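PDB 2YXY: hypothetical conserved protein, GK0453 from Geobacillus kaustophilus, which is of unknown function; it belongs to the DUF1811 family, grouped in the SH3 clan, and combines two helices with a small antiparallel sheet. Local coordinates for residues Y77-Y82 with W89-K94; G85-G90 with A101-L106. One frame throughout, in Å; residues are numbered along the deposited sequence.

Contact 1 (Y77-Y82 with W89-K94); sequences YFKVRY and WGWRLK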
loop_
_atom_site.group_PDB
_atom_site.type_symbol
_atom_site.label_atom_id
_atom_site.label_comp_id
_atom_site.label_asym_id
_atom_site.label_seq_id
_atom_site.Cartn_x
_atom_site.Cartn_y
_atom_site.Cartn_z
ATOM N N TYR A 77 -13.504 0.582 -5.526
ATOM C CA TYR A 77 -13.136 1.973 -5.271
ATOM C C TYR A 77 -13.095 2.319 -3.808
ATOM O O TYR A 77 -13.782 1.705 -2.985
ATOM C CB TYR A 77 -14.095 2.937 -6.010
ATOM C CG TYR A 77 -13.904 2.936 -7.513
ATOM C CD1 TYR A 77 -14.396 1.888 -8.305
ATOM C CD2 TYR A 77 -13.153 3.933 -8.136
ATOM C CE1 TYR A 77 -14.136 1.832 -9.667
ATOM C CE2 TYR A 77 -12.888 3.886 -9.493
ATOM C CZ TYR A 77 -13.376 2.834 -10.258
ATOM O OH TYR A 77 -13.078 2.786 -11.613
ATOM N N PHE A 78 -12.299 3.333 -3.493
ATOM C CA PHE A 78 -12.131 3.771 -2.114
ATOM C C PHE A 78 -12.443 5.257 -2.020
ATOM O O PHE A 78 -11.960 6.061 -2.812
ATOM C CB PHE A 78 -10.675 3.500 -1.681
ATOM C CG PHE A 78 -10.415 3.692 -0.217
ATOM C CD1 PHE A 78 -9.710 4.804 0.233
ATOM C CD2 PHE A 78 -10.826 2.734 0.711
ATOM C CE1 PHE A 78 -9.397 4.956 1.572
ATOM C CE2 PHE A 78 -10.521 2.872 2.070
ATOM C CZ PHE A 78 -9.802 3.992 2.503
ATOM N N LYS A 79 -13.242 5.621 -1.032
ATOM C CA LYS A 79 -13.614 7.008 -0.847
ATOM C C LYS A 79 -12.774 7.558 0.292
ATOM O O LYS A 79 -12.888 7.106 1.421
ATOM C CB LYS A 79 -15.093 7.093 -0.496
ATOM C CG LYS A 79 -15.754 8.352 -0.988
ATOM C CD LYS A 79 -15.166 9.581 -0.368
ATOM C CE LYS A 79 -16.005 10.784 -0.769
ATOM N NZ LYS A 79 -17.453 10.525 -0.518
ATOM N N VAL A 80 -11.938 8.543 -0.004
ATOM C CA VAL A 80 -11.068 9.102 1.015
ATOM C C VAL A 80 -11.733 10.114 1.949
ATOM O O VAL A 80 -12.293 11.116 1.512
ATOM C CB VAL A 80 -9.857 9.787 0.379
ATOM C CG1 VAL A 80 -8.976 10.381 1.471
ATOM C CG2 VAL A 80 -9.095 8.790 -0.502
ATOM N N ARG A 81 -11.662 9.842 3.242
ATOM C CA ARG A 81 -12.210 10.738 4.231
ATOM C C ARG A 81 -11.076 11.703 4.547
ATOM O O ARG A 81 -11.246 12.918 4.476
ATOM C CB ARG A 81 -12.636 9.958 5.481
ATOM C CG ARG A 81 -13.042 10.841 6.660
ATOM C CD ARG A 81 -13.250 10.012 7.930
ATOM N NE ARG A 81 -13.132 10.843 9.126
ATOM C CZ ARG A 81 -13.026 10.378 10.367
ATOM N NH1 ARG A 81 -13.027 9.073 10.603
ATOM N NH2 ARG A 81 -12.901 11.222 11.379
ATOM N N TYR A 82 -9.907 11.166 4.888
ATOM C CA TYR A 82 -8.775 12.041 5.176
ATOM C C TYR A 82 -7.430 11.337 5.107
ATOM O O TYR A 82 -7.342 10.120 5.276
ATOM C CB TYR A 82 -8.952 12.695 6.543
ATOM C CG TYR A 82 -8.681 11.781 7.701
ATOM C CD1 TYR A 82 -7.420 11.740 8.294
ATOM C CD2 TYR A 82 -9.680 10.954 8.207
ATOM C CE1 TYR A 82 -7.157 10.896 9.370
ATOM C CE2 TYR A 82 -9.430 10.105 9.278
ATOM C CZ TYR A 82 -8.164 10.083 9.854
ATOM O OH TYR A 82 -7.906 9.248 10.916
ATOM N N TRP A 89 -7.451 7.442 5.070
ATOM C CA TRP A 89 -8.505 6.839 5.874
ATOM C C TRP A 89 -9.789 7.079 5.089
ATOM O O TRP A 89 -10.043 8.191 4.624
ATOM C CB TRP A 89 -8.604 7.519 7.226
ATOM C CG TRP A 89 -7.380 7.365 8.035
ATOM C CD1 TRP A 89 -6.201 8.045 7.895
ATOM C CD2 TRP A 89 -7.201 6.463 9.116
ATOM N NE1 TRP A 89 -5.299 7.616 8.834
ATOM C CE2 TRP A 89 -5.890 6.643 9.599
ATOM C CE3 TRP A 89 -8.024 5.513 9.729
ATOM C CZ2 TRP A 89 -5.382 5.914 10.667
ATOM C CZ3 TRP A 89 -7.521 4.784 10.791
ATOM C CH2 TRP A 89 -6.208 4.989 11.251
ATOM N N GLY A 90 -10.589 6.035 4.948
ATOM C CA GLY A 90 -11.823 6.144 4.192
ATOM C C GLY A 90 -12.521 4.803 4.188
ATOM O O GLY A 90 -12.389 4.032 5.138
ATOM N N TRP A 91 -13.250 4.501 3.122
ATOM C CA TRP A 91 -13.964 3.232 3.058
ATOM C C TRP A 91 -14.190 2.749 1.636
ATOM O O TRP A 91 -14.289 3.554 0.703
ATOM C CB TRP A 91 -15.303 3.371 3.792
ATOM C CG TRP A 91 -15.934 4.714 3.584
ATOM C CD1 TRP A 91 -16.459 5.199 2.422
ATOM C CD2 TRP A 91 -16.011 5.786 4.536
ATOM N NE1 TRP A 91 -16.851 6.508 2.584
ATOM C CE2 TRP A 91 -16.589 6.895 3.875
ATOM C CE3 TRP A 91 -15.648 5.920 5.889
ATOM C CZ2 TRP A 91 -16.808 8.126 4.513
ATOM C CZ3 TRP A 91 -15.867 7.148 6.525
ATOM C CH2 TRP A 91 -16.444 8.231 5.835
ATOM N N ARG A 92 -14.252 1.429 1.471
ATOM C CA ARG A 92 -14.486 0.834 0.162
ATOM C C ARG A 92 -15.971 0.953 -0.138
ATOM O O ARG A 92 -16.796 0.655 0.715
ATOM C CB ARG A 92 -14.090 -0.643 0.163
ATOM C CG ARG A 92 -12.615 -0.893 0.441
ATOM C CD ARG A 92 -12.385 -2.347 0.861
ATOM N NE ARG A 92 -10.989 -2.634 1.198
ATOM C CZ ARG A 92 -10.080 -3.085 0.335
ATOM N NH1 ARG A 92 -8.833 -3.318 0.737
ATOM N NH2 ARG A 92 -10.416 -3.320 -0.926
ATOM N N LEU A 93 -16.314 1.380 -1.345
ATOM C CA LEU A 93 -17.720 1.520 -1.703
ATOM C C LEU A 93 -18.472 0.181 -1.720
ATOM O O LEU A 93 -19.513 0.042 -1.071
ATOM C CB LEU A 93 -17.841 2.220 -3.056
ATOM C CG LEU A 93 -17.167 3.599 -3.072
ATOM C CD1 LEU A 93 -17.353 4.259 -4.425
ATOM C CD2 LEU A 93 -17.754 4.472 -1.962
ATOM N N LYS A 94 -17.937 -0.807 -2.434
ATOM C CA LYS A 94 -18.587 -2.109 -2.530
ATOM C C LYS A 94 -18.604 -2.912 -1.241
ATOM O O LYS A 94 -19.128 -4.024 -1.213
ATOM C CB LYS A 94 -17.942 -2.956 -3.628
ATOM C CG LYS A 94 -18.294 -2.521 -5.040
ATOM C CD LYS A 94 -18.431 -3.716 -5.993
ATOM C CE LYS A 94 -17.129 -4.491 -6.163
ATOM N NZ LYS A 94 -16.659 -5.126 -4.894
HETATM O O HOH W 1 -14.967 -0.655 -3.270
#
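Tyr-82 and Trp-89 stack where strands 76-84 and 87-92 pair through a classic beta bulge. Trp-89 O accepts from both Arg-81 N (2.7 Å) and Tyr-82 N (3.0 Å), which shifts the register by one residue; Trp-89 N returns a bond to Tyr-82 O. From its CB, the Tyr-82 side chain puts CG between the backbone N and the carbonyl carbon (chi1 76°), and the ring lies over the indole with its plane 3° from it. Tyr-82 CD2 and CE2 lie over Trp-89 CB, CE2 at 3.4 Å; Tyr-82 CD1 and CE1 lie over Trp-89 CD1, CE1 at 3.3 Å. Tyr-82 CZ meets Trp-89 CG and CD1, and Tyr-82 OH ends above Trp-89 CD2, 3.4 Å away. Centroids separated by 4.2 Å define an offset stack on the five-membered ring. On the opposite face of the sheet, Phe-78 turns its ring back over the neighbouring backbone, with CE2 3.3 Å from Trp-91 N, which itself bonds to Lys-79 O. Phe-78 CZ comes 3.3 Å from Gly-90 N, approaching obliquely. Arg-81 NH1 forms a salt bridge with Glu-99, while strands 67-70 and 100-103 flank the pair within the four-stranded antiparallel sheet.

Contact 2 (G85-G90 with A101-L106); sequences GVFAWG and ALPISL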
loop_
_atom_site.group_PDB
_atom_site.type_symbol
_atom_site.label_atom_id
_atom_site.label_comp_id
_atom_site.label_asym_id
_atom_site.label_seq_id
_atom_site.Cartn_x
_atom_site.Cartn_y
_atom_site.Cartn_z
ATOM N N GLY A 85 -0.048 10.974 7.043
ATOM C CA GLY A 85 1.200 10.281 6.775
ATOM C C GLY A 85 1.080 9.684 5.388
ATOM O O GLY A 85 0.717 10.397 4.447
ATOM N N VAL A 86 1.354 8.386 5.248
ATOM C CA VAL A 86 1.248 7.749 3.937
ATOM C C VAL A 86 -0.042 6.940 3.859
ATOM O O VAL A 86 -0.187 6.036 3.030
ATOM C CB VAL A 86 2.469 6.840 3.654
ATOM C CG1 VAL A 86 3.723 7.658 3.703
ATOM C CG2 VAL A 86 2.545 5.712 4.655
ATOM N N PHE A 87 -0.981 7.291 4.732
ATOM C CA PHE A 87 -2.271 6.622 4.827
ATOM C C PHE A 87 -3.490 7.463 4.419
ATOM O O PHE A 87 -3.566 8.680 4.640
ATOM C CB PHE A 87 -2.506 6.127 6.258
ATOM C CG PHE A 87 -1.624 4.984 6.661
ATOM C CD1 PHE A 87 -1.925 3.678 6.269
ATOM C CD2 PHE A 87 -0.488 5.212 7.421
ATOM C CE1 PHE A 87 -1.092 2.610 6.632
ATOM C CE2 PHE A 87 0.353 4.156 7.790
ATOM C CZ PHE A 87 0.055 2.855 7.398
ATOM N N ALA A 88 -4.449 6.784 3.817
ATOM C CA ALA A 88 -5.686 7.417 3.414
ATOM C C ALA A 88 -6.718 6.702 4.250
ATOM O O ALA A 88 -6.809 5.481 4.199
ATOM C CB ALA A 88 -5.949 7.177 1.932
ATOM N N TRP A 89 -7.451 7.442 5.070
ATOM C CA TRP A 89 -8.505 6.839 5.874
ATOM C C TRP A 89 -9.789 7.079 5.089
ATOM O O TRP A 89 -10.043 8.191 4.624
ATOM C CB TRP A 89 -8.604 7.519 7.226
ATOM C CG TRP A 89 -7.380 7.365 8.035
ATOM C CD1 TRP A 89 -6.201 8.045 7.895
ATOM C CD2 TRP A 89 -7.201 6.463 9.116
ATOM N NE1 TRP A 89 -5.299 7.616 8.834
ATOM C CE2 TRP A 89 -5.890 6.643 9.599
ATOM C CE3 TRP A 89 -8.024 5.513 9.729
ATOM C CZ2 TRP A 89 -5.382 5.914 10.667
ATOM C CZ3 TRP A 89 -7.521 4.784 10.791
ATOM C CH2 TRP A 89 -6.208 4.989 11.251
ATOM N N GLY A 90 -10.589 6.035 4.948
ATOM C CA GLY A 90 -11.823 6.144 4.192
ATOM C C GLY A 90 -12.521 4.803 4.188
ATOM O O GLY A 90 -12.389 4.032 5.138
ATOM N N ALA A 101 -7.788 2.284 7.144
ATOM C CA ALA A 101 -6.580 3.015 6.750
ATOM C C ALA A 101 -5.874 2.244 5.636
ATOM O O ALA A 101 -5.500 1.086 5.804
ATOM C CB ALA A 101 -5.643 3.185 7.949
ATOM N N LEU A 102 -5.677 2.897 4.503
ATOM C CA LEU A 102 -5.052 2.253 3.362
ATOM C C LEU A 102 -3.817 3.023 2.932
ATOM O O LEU A 102 -3.852 4.250 2.875
ATOM C CB LEU A 102 -6.054 2.205 2.207
ATOM C CG LEU A 102 -6.217 0.935 1.371
ATOM C CD1 LEU A 102 -6.500 -0.264 2.279
ATOM C CD2 LEU A 102 -7.363 1.132 0.382
ATOM N N PRO A 103 -2.705 2.316 2.638
ATOM C CA PRO A 103 -1.478 3.012 2.203
ATOM C C PRO A 103 -1.818 3.684 0.878
ATOM O O PRO A 103 -2.551 3.091 0.057
ATOM C CB PRO A 103 -0.451 1.875 2.010
ATOM C CG PRO A 103 -0.993 0.718 2.820
ATOM C CD PRO A 103 -2.519 0.849 2.646
ATOM N N ILE A 104 -1.296 4.890 0.651
ATOM C CA ILE A 104 -1.604 5.610 -0.589
ATOM C C ILE A 104 -1.141 4.864 -1.843
ATOM O O ILE A 104 -1.636 5.110 -2.954
ATOM C CB ILE A 104 -1.020 7.068 -0.574
ATOM C CG1 ILE A 104 0.505 7.071 -0.341
ATOM C CG2 ILE A 104 -1.694 7.858 0.540
ATOM C CD1 ILE A 104 1.114 8.502 -0.385
ATOM N N SER A 105 -0.217 3.923 -1.667
ATOM C CA SER A 105 0.267 3.136 -2.798
ATOM C C SER A 105 -0.833 2.198 -3.343
ATOM O O SER A 105 -0.685 1.626 -4.422
ATOM C CB SER A 105 1.484 2.308 -2.364
ATOM O OG SER A 105 1.168 1.554 -1.200
ATOM N N LEU A 106 -1.924 2.023 -2.594
ATOM C CA LEU A 106 -3.010 1.160 -3.059
ATOM C C LEU A 106 -4.172 1.932 -3.744
ATOM O O LEU A 106 -5.216 1.351 -4.011
ATOM C CB LEU A 106 -3.539 0.295 -1.889
ATOM C CG LEU A 106 -2.497 -0.688 -1.276
ATOM C CD1 LEU A 106 -3.165 -1.611 -0.277
ATOM C CD2 LEU A 106 -1.846 -1.543 -2.377
#
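Ala-88 and Leu-102 exchange two backbone hydrogen bonds, N to O each way at 2.8 Å, as the hydrogen-bonded pair of an antiparallel ladder whose strand segments run at 146° to each other. This is the last hairpin of the four-stranded meander, joining strand 87-92 to the outermost strand 100-103. Non-hydrogen-bonded pairs lie on either side of it, Phe-87 with Pro-103 and Trp-89 with Ala-101. Pro-103 has no N-H to offer, and its position in a non-hydrogen-bonded pair asks for none from this neighbour. The next bond runs from Ile-104 N to Val-86 O at 2.9 Å, with an N-H...O angle of 157°, and ties the start of the 3-10 segment 104-106 to the residue just before strand 87-92.

Ile-104 packs around that same carbonyl. Its CG2, anti to its own carbonyl carbon, comes to 3.4 Å from Val-86 O, and CG1 also approaches the oxygen, so the acceptor is flanked by hydrocarbon as well as bonded. On the far side of the ladder from Ala-88 and Leu-102, Phe-87 carries its ring alongside the partner strand: CD1 is 4.1 Å from Ala-101 CB, and CE1 is near Pro-103 CG. Met-51 of helix 39-54 touches both Phe-87 and Pro-103, and Val-86 reaches Ala-54, which places this end of the hairpin against the helical part of the chain. The 3-10 segment is fastened there too, by Ser-105 OG to Ala-50 O.

At the opposite end, Trp-89 offers its six-membered ring to Ala-101. The methyl carbon CB stands over the face in a CH-pi contact, 3.5 Å from the ring centroid and only 2° off the ring normal.

Contacts 1 and 2 are successive hairpin pairings of one antiparallel sheet, their centres 10 Å apart, with strand 87-92 as the shared middle member. Trp-89 bridges them with different parts of one indole: its five-membered ring serves contact 1 and its six-membered ring contact 2. The buried face is continuous as well. Phe-78 CD2 lies 3.8 Å from Leu-102 CD2, and Phe-78 CE1 is 3.7 Å from Ala-88 O, so the ring reaches across strand 87-92 from strand 76-84 to strand 100-103; Val-80 CG2 also approaches Ala-88 CB at 4.3 Å. The centre of contact 2 lies about 7 Å from the centre of the chain, and contact 2 adjoins helix 39-54.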